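Local coordinates for uncharacterized LolA superfamily protein NE2245 (Nitrosomonas europaea ATCC 19718, PDB 3BUU), which is of unknown function but belongs to the LolA superfamily, so it may carry lipoproteins or other lipidic ligands through the periplasm, at residues Q100-N103 with G104-A107; F163-V166 with S167-L171. All coordinates share one frame; numbering follows the deposited sequence. Where two conformers were deposited one is given.

Contact 1 of 2, residues Q100-N103 with G104-A107; sequences QVAN and GDIA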
ATOM      1  N   GLN A 100      -8.911   1.818  -7.269  1.00  7.18           N
ATOM      2  CA  GLN A 100      -7.965   2.894  -7.084  1.00  7.40           C
ATOM      3  C   GLN A 100      -6.687   2.445  -6.396  1.00  7.56           C
ATOM      4  O   GLN A 100      -5.950   3.279  -5.891  1.00  9.31           O
ATOM      5  CB  GLN A 100      -8.638   4.018  -6.281  1.00  7.27           C
ATOM      6  CG  GLN A 100      -9.743   4.669  -7.052  1.00  8.75           C
ATOM      7  CD  GLN A 100      -9.202   5.324  -8.297  1.00  9.41           C
ATOM      8  OE1 GLN A 100      -8.353   6.187  -8.215  1.00  9.47           O
ATOM      9  NE2 GLN A 100      -9.727   4.942  -9.471  1.00  9.71           N
ATOM     10  N   VAL A 101      -6.425   1.127  -6.382  1.00  6.73           N
ATOM     11  CA  VAL A 101      -5.294   0.549  -5.670  1.00  6.66           C
ATOM     12  C   VAL A 101      -4.237   0.118  -6.656  1.00  6.60           C
ATOM     13  O   VAL A 101      -4.538  -0.627  -7.605  1.00  7.87           O
ATOM     14  CB  VAL A 101      -5.767  -0.621  -4.809  1.00  6.19           C
ATOM     15  CG1 VAL A 101      -4.617  -1.140  -3.944  1.00  7.66           C
ATOM     16  CG2 VAL A 101      -6.953  -0.189  -3.911  1.00  7.65           C
ATOM     17  N   ALA A 102      -3.004   0.582  -6.466  1.00  6.08           N
ATOM     18  CA  ALA A 102      -1.844   0.174  -7.283  1.00  6.00           C
ATOM     19  C   ALA A 102      -1.244  -1.092  -6.658  1.00  5.99           C
ATOM     20  O   ALA A 102      -1.358  -1.333  -5.461  1.00  5.96           O
ATOM     21  CB  ALA A 102      -0.831   1.264  -7.293  1.00  7.94           C
ATOM     22  N   ASN A 103      -0.516  -1.863  -7.461  1.00  6.46           N
ATOM     23  CA  ASN A 103       0.186  -3.033  -6.928  1.00  6.91           C
ATOM     24  C   ASN A 103       1.034  -2.688  -5.708  1.00  6.34           C
ATOM     25  O   ASN A 103       1.010  -3.398  -4.707  1.00  6.66           O
ATOM     26  CB  ASN A 103       1.060  -3.634  -8.019  1.00  7.37           C
ATOM     27  CG  ASN A 103       0.254  -4.348  -9.091  1.00  7.58           C
ATOM     28  OD1 ASN A 103      -0.803  -4.902  -8.813  1.00  8.83           O
ATOM     29  ND2 ASN A 103       0.774  -4.334 -10.312  1.00  8.60           N
ATOM     30  N   GLY A 104       1.789  -1.588  -5.774  1.00  6.46           N
ATOM     31  CA  GLY A 104       2.661  -1.234  -4.666  1.00  7.29           C
ATOM     32  C   GLY A 104       1.897  -0.848  -3.414  1.00  6.93           C
ATOM     33  O   GLY A 104       2.464  -0.979  -2.318  1.00  8.32           O
ATOM     34  N   ASP A 105       0.646  -0.399  -3.535  1.00  6.28           N
ATOM     35  CA  ASP A 105      -0.094  -0.067  -2.361  1.00  6.70           C
ATOM     36  C   ASP A 105      -0.340  -1.278  -1.477  1.00  6.64           C
ATOM     37  O   ASP A 105      -0.511  -1.137  -0.269  1.00  8.51           O
ATOM     38  CB  ASP A 105      -1.453   0.551  -2.727  1.00  6.79           C
ATOM     39  CG  ASP A 105      -1.379   1.857  -3.466  1.00  7.00           C
ATOM     40  OD1 ASP A 105      -0.387   2.586  -3.286  1.00  8.48           O
ATOM     41  OD2 ASP A 105      -2.351   2.149  -4.218  1.00  7.08           O
ATOM     42  N   ILE A 106      -0.375  -2.471  -2.049  0.50  6.82           N
ATOM     43  CA  ILE A 106      -0.560  -3.680  -1.238  0.50  8.23           C
ATOM     44  C   ILE A 106       0.738  -4.428  -1.036  0.50  7.48           C
ATOM     45  O   ILE A 106       0.965  -4.995   0.046  0.50  7.92           O
ATOM     46  CB  ILE A 106      -1.624  -4.575  -1.882  0.50  8.19           C
ATOM     47  CG1 ILE A 106      -2.893  -3.757  -2.056  0.50  8.13           C
ATOM     48  CG2 ILE A 106      -1.842  -5.863  -1.078  0.50  9.46           C
ATOM     49  CD1 ILE A 106      -3.474  -3.158  -0.785  0.50 10.15           C
ATOM     50  N   ALA A 107       1.608  -4.404  -2.028  1.00  7.11           N
ATOM     51  CA  ALA A 107       2.793  -5.238  -1.965  1.00  7.85           C
ATOM     52  C   ALA A 107       3.921  -4.630  -1.146  1.00  7.70           C
ATOM     53  O   ALA A 107       4.742  -5.372  -0.635  1.00  8.43           O
ATOM     54  CB  ALA A 107       3.284  -5.533  -3.380  1.00  8.83           C
TER
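Gly104 carries the chain from strand 101-102 into the short helix 103-107, and Asp105 then closes on Ala102 twice. Its carboxylate OD2 accepts Ala102 N at 2.8 Å in an almost straight bond (167°), the N-H arriving from above the carboxylate plane, and in return Asp105 N reaches Ala102 O at 2.9 Å. With CG beside its own backbone N (chi1 -63°), the carboxylate folds back over Ala102. A side chain near the helix start thus takes a backbone N-H three residues back, which resembles one half of a capping box, though Ala102 has no side-chain acceptor to return the bond. Lys172 forms a salt bridge with OD2, and Tyr144 OH holds OD1. If an alanine stood here, Ala102 N would probably lose its acceptor and the Lys172 ammonium its carboxylate mate. Ile106, in the conformer described, lays CG1 against Val101 CG1 at 3.7 Å, a contact less certain than the backbone bonds, the two side chains crossing at about a right angle; both also touch Leu205 of strand 202-212, consistent with a helix packed inside the open barrel of the LolA fold. Asn103 O receives Ile106 N at 3.1 Å from above the carbonyl plane and Ala107 N at 2.9 Å nearly along the C=O axis, while Ala107 CB sits 3.4 Å from the same oxygen.

Contact 2 of 2, residues F163-V166 with S167-L171; sequences FYSV and SGRLL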
ATOM      1  N   PHE A 163      -1.466  11.576  -4.272  1.00  6.65           N
ATOM      2  CA  PHE A 163      -0.559  10.807  -5.127  1.00  7.33           C
ATOM      3  C   PHE A 163      -0.525  11.487  -6.487  1.00  7.43           C
ATOM      4  O   PHE A 163      -1.590  11.782  -7.045  1.00  8.33           O
ATOM      5  CB  PHE A 163      -1.085   9.363  -5.274  1.00  7.23           C
ATOM      6  CG  PHE A 163      -1.153   8.655  -3.978  1.00  7.45           C
ATOM      7  CD1 PHE A 163      -0.062   7.878  -3.564  1.00  7.58           C
ATOM      8  CD2 PHE A 163      -2.267   8.787  -3.139  1.00  8.02           C
ATOM      9  CE1 PHE A 163      -0.088   7.236  -2.333  1.00  8.44           C
ATOM     10  CE2 PHE A 163      -2.304   8.140  -1.906  1.00  8.87           C
ATOM     11  CZ  PHE A 163      -1.222   7.359  -1.510  1.00  8.39           C
ATOM     12  N   TYR A 164       0.687  11.705  -7.000  1.00  8.38           N
ATOM     13  CA  TYR A 164       0.885  12.475  -8.231  1.00  9.86           C
ATOM     14  C   TYR A 164       1.506  11.625  -9.307  1.00 11.49           C
ATOM     15  O   TYR A 164       2.245  10.642  -9.027  1.00 11.27           O
ATOM     16  CB  TYR A 164       1.793  13.668  -7.920  1.00 10.32           C
ATOM     17  CG  TYR A 164       1.062  14.686  -7.096  1.00 10.65           C
ATOM     18  CD1 TYR A 164       0.410  15.781  -7.694  1.00 11.22           C
ATOM     19  CD2 TYR A 164       1.001  14.568  -5.706  1.00 11.23           C
ATOM     20  CE1 TYR A 164      -0.290  16.719  -6.945  1.00 13.07           C
ATOM     21  CE2 TYR A 164       0.270  15.493  -4.933  1.00 12.45           C
ATOM     22  CZ  TYR A 164      -0.363  16.573  -5.568  1.00 12.12           C
ATOM     23  OH  TYR A 164      -1.111  17.527  -4.915  1.00 14.24           O
ATOM     24  N   SER A 165       1.206  12.021 -10.547  1.00 11.66           N
ATOM     25  CA  SER A 165       1.724  11.324 -11.721  1.00 13.83           C
ATOM     26  C   SER A 165       3.156  11.644 -11.979  1.00 15.12           C
ATOM     27  O   SER A 165       3.726  12.533 -11.344  1.00 15.88           O
ATOM     28  CB  SER A 165       0.921  11.753 -12.907  1.00 13.72           C
ATOM     29  OG  SER A 165       1.326  13.041 -13.366  1.00 13.72           O
ATOM     30  N   VAL A 166       3.719  10.958 -12.974  1.00 16.52           N
ATOM     31  CA  VAL A 166       5.113  11.170 -13.356  1.00 18.84           C
ATOM     32  C   VAL A 166       5.364  12.598 -13.860  1.00 19.63           C
ATOM     33  O   VAL A 166       6.521  13.027 -13.936  1.00 20.86           O
ATOM     34  CB  VAL A 166       5.594  10.154 -14.442  1.00 18.91           C
ATOM     35  CG1 VAL A 166       5.447   8.705 -13.959  1.00 22.11           C
ATOM     36  CG2 VAL A 166       4.820  10.350 -15.749  1.00 19.72           C
ATOM     37  N   SER A 167       4.282  13.297 -14.227  1.00 19.73           N
ATOM     38  CA  SER A 167       4.323  14.691 -14.665  1.00 19.75           C
ATOM     39  C   SER A 167       3.713  15.689 -13.671  1.00 19.53           C
ATOM     40  O   SER A 167       3.457  16.849 -14.020  1.00 20.33           O
ATOM     41  CB  SER A 167       3.597  14.838 -16.013  1.00 20.22           C
ATOM     42  OG  SER A 167       2.210  14.651 -15.813  1.00 19.82           O
ATOM     43  N   GLY A 168       3.430  15.244 -12.450  1.00 18.21           N
ATOM     44  CA  GLY A 168       2.936  16.168 -11.434  1.00 18.01           C
ATOM     45  C   GLY A 168       1.432  16.443 -11.368  1.00 16.22           C
ATOM     46  O   GLY A 168       1.008  17.384 -10.717  1.00 17.74           O
ATOM     47  N   ARG A 169       0.610  15.638 -12.047  1.00 14.54           N
ATOM     48  CA  ARG A 169      -0.865  15.742 -11.970  0.50 13.12           C
ATOM     49  C   ARG A 169      -1.350  14.952 -10.769  1.00 11.41           C
ATOM     50  O   ARG A 169      -0.905  13.832 -10.572  1.00 10.07           O
ATOM     51  CB  ARG A 169      -1.553  15.150 -13.228  0.50 13.42           C
ATOM     52  CG  ARG A 169      -1.774  16.114 -14.414  0.50 13.63           C
ATOM     53  CD  ARG A 169      -0.470  16.689 -14.896  0.50 15.51           C
ATOM     54  NE  ARG A 169      -0.597  17.452 -16.139  0.50 16.20           N
ATOM     55  CZ  ARG A 169       0.434  17.873 -16.869  0.50 15.03           C
ATOM     56  NH1 ARG A 169       1.683  17.608 -16.512  0.50 16.34           N
ATOM     57  NH2 ARG A 169       0.222  18.556 -17.961  0.50 15.50           N
ATOM     58  N   LEU A 170      -2.299  15.490 -10.016  1.00 10.40           N
ATOM     59  CA  LEU A 170      -2.927  14.737  -8.941  1.00  9.82           C
ATOM     60  C   LEU A 170      -3.708  13.581  -9.523  1.00  9.01           C
ATOM     61  O   LEU A 170      -4.565  13.789 -10.390  1.00 10.80           O
ATOM     62  CB  LEU A 170      -3.837  15.651  -8.133  1.00 10.72           C
ATOM     63  CG  LEU A 170      -4.555  15.033  -6.929  1.00 10.70           C
ATOM     64  CD1 LEU A 170      -3.607  14.622  -5.822  1.00 11.77           C
ATOM     65  CD2 LEU A 170      -5.568  15.979  -6.349  1.00 13.03           C
ATOM     66  N   LEU A 171      -3.459  12.381  -9.017  1.00  7.42           N
ATOM     67  CA  LEU A 171      -4.148  11.192  -9.494  1.00  8.03           C
ATOM     68  C   LEU A 171      -5.197  10.663  -8.533  1.00  6.90           C
ATOM     69  O   LEU A 171      -6.262  10.236  -8.973  1.00  7.26           O
ATOM     70  CB  LEU A 171      -3.161  10.105  -9.773  1.00  9.78           C
ATOM     71  CG  LEU A 171      -2.194  10.419 -10.917  1.00 11.91           C
ATOM     72  CD1 LEU A 171      -1.235   9.231 -11.121  1.00 13.34           C
ATOM     73  CD2 LEU A 171      -2.936  10.763 -12.215  1.00 15.21           C
TER
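The tight end of the beta hairpin formed by strands 158-164 and 170-182 lies here, where a type I turn from Ser165 to Gly168 reverses the chain at the protein surface. The strands are fastened by Leu171 N to Phe163 O at 2.8 Å and by Ser165 N to Arg169 O, while Gly168 N closes the turn on Ser165 O at 2.9 Å. Between the two strand bonds, Tyr164 and Leu170 form a non-hydrogen-bonded pair with side chains on the same face of the sheet. Leu170 has CG anti to its backbone N (chi1 -178°), which swings CD1 over one face of the tyrosine ring, 4.1 Å from its centroid and displaced toward the rim, in a CH-pi contact; Gly168 O meets the ring at its edge, 3.5 Å from Tyr164 CD1. Lys146 makes a cation-pi contact with the same ring, whose OH is hydrogen-bonded to Glu162. Within the turn, Ser165 OG points inward across the loop: it accepts Arg169 N at 3.0 Å and shares a hydrogen bond with Ser167 OG at 3.1 Å, so that one hydroxyl ties the start of the turn to both its middle and its exit. Leu171 CD1 packs against Ser165, 3.7 Å from its CA. Gly168 has a positive phi of 86°, at which a CB would press on the preceding carbonyl oxygen. Type I turn, glycine in the fourth place and Ser165 N paired to Arg169 O together make the hairpin connection with a G1 beta bulge.

In the fold
From the N terminus, contact 1 comes first, at the passage from strand 101-102 into helix 103-107 near the middle of the chain's fold; contact 2 follows in series, turning strand 158-164 into strand 170-182. Each closes only a short local loop, and they neither nest nor cross. Their centres lie about 16 Å apart and their nearest atoms about 5 Å, without touching. Two residues bridge the gap. Lys172, directly after contact 2, pairs with Asp105 and also makes a cation-pi contact with Phe163; Tyr144 binds Asp105 through its hydroxyl while its ring meets that of Phe163. The buried helix is thereby tied to the base of the surface hairpin.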